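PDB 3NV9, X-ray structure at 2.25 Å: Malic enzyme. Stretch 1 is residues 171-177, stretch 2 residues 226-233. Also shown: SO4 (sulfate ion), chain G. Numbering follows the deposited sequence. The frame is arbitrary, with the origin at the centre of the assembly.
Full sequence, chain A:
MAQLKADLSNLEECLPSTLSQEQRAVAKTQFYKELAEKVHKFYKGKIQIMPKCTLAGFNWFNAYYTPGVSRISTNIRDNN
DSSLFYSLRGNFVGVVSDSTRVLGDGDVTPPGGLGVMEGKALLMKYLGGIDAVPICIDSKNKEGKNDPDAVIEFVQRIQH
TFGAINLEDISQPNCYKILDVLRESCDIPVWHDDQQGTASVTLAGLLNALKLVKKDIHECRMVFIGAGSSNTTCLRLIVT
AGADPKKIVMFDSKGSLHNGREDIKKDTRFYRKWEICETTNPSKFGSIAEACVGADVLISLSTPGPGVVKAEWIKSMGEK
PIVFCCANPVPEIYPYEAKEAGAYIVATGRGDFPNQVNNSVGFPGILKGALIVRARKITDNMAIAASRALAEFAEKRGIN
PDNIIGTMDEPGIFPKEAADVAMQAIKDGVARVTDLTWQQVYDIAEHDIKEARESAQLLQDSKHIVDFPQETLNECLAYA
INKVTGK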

# COMPACT_ATOMS: atom_id res chain seq x y z
N SER A 171 -9.55 -16.43 -10.85
CA SER A 171 -10.28 -17.44 -11.61
C SER A 171 -11.11 -18.38 -10.72
O SER A 171 -10.75 -18.63 -9.57
CB SER A 171 -9.27 -18.28 -12.37
OG SER A 171 -8.51 -19.02 -11.43
N GLN A 172 -12.23 -18.85 -11.24
CA GLN A 172 -13.03 -19.85 -10.55
C GLN A 172 -12.51 -21.22 -10.99
O GLN A 172 -12.11 -21.37 -12.14
CB GLN A 172 -14.51 -19.73 -10.92
CG GLN A 172 -14.81 -20.14 -12.37
CD GLN A 172 -16.23 -20.61 -12.60
OE1 GLN A 172 -16.92 -21.04 -11.67
NE2 GLN A 172 -16.66 -20.55 -13.84
N PRO A 173 -12.57 -22.23 -10.11
CA PRO A 173 -13.19 -22.23 -8.81
C PRO A 173 -12.24 -21.80 -7.70
O PRO A 173 -12.64 -21.79 -6.53
CB PRO A 173 -13.59 -23.69 -8.63
CG PRO A 173 -12.48 -24.45 -9.38
CD PRO A 173 -12.22 -23.60 -10.56
N ASN A 174 -11.01 -21.43 -8.03
CA ASN A 174 -10.11 -20.92 -6.99
C ASN A 174 -10.76 -19.77 -6.16
O ASN A 174 -10.74 -19.80 -4.92
CB ASN A 174 -8.77 -20.43 -7.61
CG ASN A 174 -7.73 -21.54 -7.80
OD1 ASN A 174 -7.96 -22.71 -7.45
ND2 ASN A 174 -6.57 -21.18 -8.35
N CYS A 175 -11.37 -18.77 -6.83
CA CYS A 175 -11.95 -17.64 -6.07
C CYS A 175 -12.93 -18.10 -4.95
O CYS A 175 -12.98 -17.49 -3.88
CB CYS A 175 -12.64 -16.66 -7.01
SG CYS A 175 -13.97 -17.40 -7.98
N TYR A 176 -13.63 -19.21 -5.16
CA TYR A 176 -14.57 -19.68 -4.11
C TYR A 176 -13.86 -20.18 -2.86
O TYR A 176 -14.15 -19.76 -1.70
CB TYR A 176 -15.51 -20.76 -4.66
CG TYR A 176 -16.39 -20.29 -5.80
CD1 TYR A 176 -17.33 -19.22 -5.62
CD2 TYR A 176 -16.34 -20.91 -7.04
CE1 TYR A 176 -18.16 -18.82 -6.65
CE2 TYR A 176 -17.14 -20.48 -8.08
CZ TYR A 176 -18.06 -19.43 -7.87
OH TYR A 176 -18.90 -19.05 -8.90
N LYS A 177 -12.89 -21.06 -3.08
CA LYS A 177 -12.15 -21.65 -1.99
C LYS A 177 -11.48 -20.56 -1.17
O LYS A 177 -11.58 -20.54 0.08
CB LYS A 177 -11.14 -22.70 -2.53
CG LYS A 177 -10.26 -23.25 -1.45
CD LYS A 177 -9.40 -24.45 -1.91
CE LYS A 177 -8.60 -25.06 -0.73
NZ LYS A 177 -7.89 -26.33 -1.09
S SO4 G . -18.91 -20.90 -17.85
O1 SO4 G . -19.93 -20.41 -18.80
O2 SO4 G . -19.44 -21.45 -16.60
O3 SO4 G . -18.07 -21.98 -18.44
O4 SO4 G . -18.16 -19.72 -17.45
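Stretch 2 (226-233) GAGSSNTT

Stretch 2 begins as a loop, G226 to G228, and turns into a helix at S229 that runs on past T233. G228 holds the N-cap position. Stretch 1 has a similar plan: a loop through P173, with a cis peptide bond before the proline, then a helix from N174 onward. The two meet near their helix starts, and the closest CA atoms across them belong to Q172 and S229, 6.4 Å apart. The contact is small, 223 Å² summed over both sides. No hydrogen bond crosses it, so it rests on packing.

G226 has phi/psi of 114/139. A CB there would be jammed against the carbonyl O of the residue before, which by itself calls for glycine. A227 follows at -115/29 and G228 at -67/-177, and the chain then settles into helical angles. The first turn is closed by T232 N bonding to G228 O at 3.1 Å. A weak bond from T233 N to S229 O, 3.3 Å, follows it.

Q172 points its CB toward stretch 2. With chi1 p and chi2 t, the side chain reaches out to the loop. Its NE2 lies 3.6 Å from A227 O and 3.6 Å from G228 CA. The lack of a side chain at G228 is not demanded by this contact, since a CB would stand 4.4 Å from Q172 NE2 and has room. Q172 OE1 is buried here without a partner in the model.

S229 is the meeting point of two side chains of stretch 1. C175, with chi1 p, sets its SG 3.7 Å from S229 CB. Y176 starts sideways, but its end comes nearer. Chi1 m carries OH to 3.2 Å from S229 CA and 3.7 Å from S229 CB, and chi2 of -61° sets the tilt of the ring. The same OH is 3.5 Å from T232 CG2, so the phenol end touches residues three apart on the helix. S229 CB and T232 CG2 both lie oblique to the ring.

T232 points its CB toward stretch 1. At chi1 -90° both branches of T232 lie near Y176 OH, CG2 at 3.5 Å and OG1 at 3.7 Å. T232 OG1 is also 3.2 Å from G228 O. T233 is sideways to stretch 1. Its chi1 of -43° turns OG1 back along the helix to bond S229 O at 2.7 Å, the same oxygen that accepts from T233 N.

S230 points away and takes no part. N231 starts sideways and its end leads away from stretch 1. Its chi1 of -114° lies between wells, and ND2 bonds G226 O at 2.9 Å with an angle of 164°. This ties the helix back to the loop before it.

A sulfate, probably from the crystallisation liquor, sits by the loop. A227 N makes weak hydrogen bonds to its O2, 3.2 Å, and O1, 3.3 Å. Sulfate O4 is 4.0 Å from Q172 NE2.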

# COMPACT_ATOMS: atom_id res chain seq x y z
N GLY A 226 -23.54 -17.66 -18.95
CA GLY A 226 -22.26 -17.80 -18.24
C GLY A 226 -22.49 -18.23 -16.80
O GLY A 226 -23.42 -17.74 -16.16
N ALA A 227 -21.66 -19.14 -16.30
CA ALA A 227 -21.71 -19.58 -14.92
C ALA A 227 -20.47 -19.19 -14.15
O ALA A 227 -20.11 -19.86 -13.17
CB ALA A 227 -21.88 -21.06 -14.85
N GLY A 228 -19.83 -18.10 -14.55
CA GLY A 228 -18.69 -17.59 -13.80
C GLY A 228 -19.05 -17.09 -12.42
O GLY A 228 -20.22 -17.17 -12.00
N SER A 229 -18.07 -16.56 -11.71
CA SER A 229 -18.27 -16.20 -10.30
C SER A 229 -19.17 -14.99 -10.17
O SER A 229 -19.96 -14.93 -9.25
CB SER A 229 -16.96 -15.96 -9.58
OG SER A 229 -16.39 -14.73 -10.01
N SER A 230 -19.08 -14.05 -11.12
CA SER A 230 -20.04 -12.90 -11.16
C SER A 230 -21.48 -13.31 -11.40
O SER A 230 -22.36 -12.98 -10.62
CB SER A 230 -19.64 -11.83 -12.17
OG SER A 230 -18.38 -11.29 -11.80
N ASN A 231 -21.72 -14.02 -12.50
CA ASN A 231 -23.06 -14.42 -12.87
C ASN A 231 -23.79 -15.26 -11.82
O ASN A 231 -25.00 -15.07 -11.55
CB ASN A 231 -23.06 -15.09 -14.23
CG ASN A 231 -23.81 -14.30 -15.26
OD1 ASN A 231 -24.07 -13.11 -15.07
ND2 ASN A 231 -24.21 -14.95 -16.35
N THR A 232 -23.04 -16.19 -11.25
CA THR A 232 -23.46 -17.08 -10.17
C THR A 232 -23.97 -16.24 -8.99
O THR A 232 -25.04 -16.54 -8.43
CB THR A 232 -22.23 -17.97 -9.74
OG1 THR A 232 -22.21 -19.16 -10.50
CG2 THR A 232 -22.27 -18.37 -8.32
N THR A 233 -23.21 -15.21 -8.61
CA THR A 233 -23.57 -14.39 -7.47
C THR A 233 -24.73 -13.47 -7.82
O THR A 233 -25.55 -13.19 -6.96
CB THR A 233 -22.39 -13.60 -6.93
OG1 THR A 233 -21.23 -14.46 -6.88
CG2 THR A 233 -22.68 -13.06 -5.53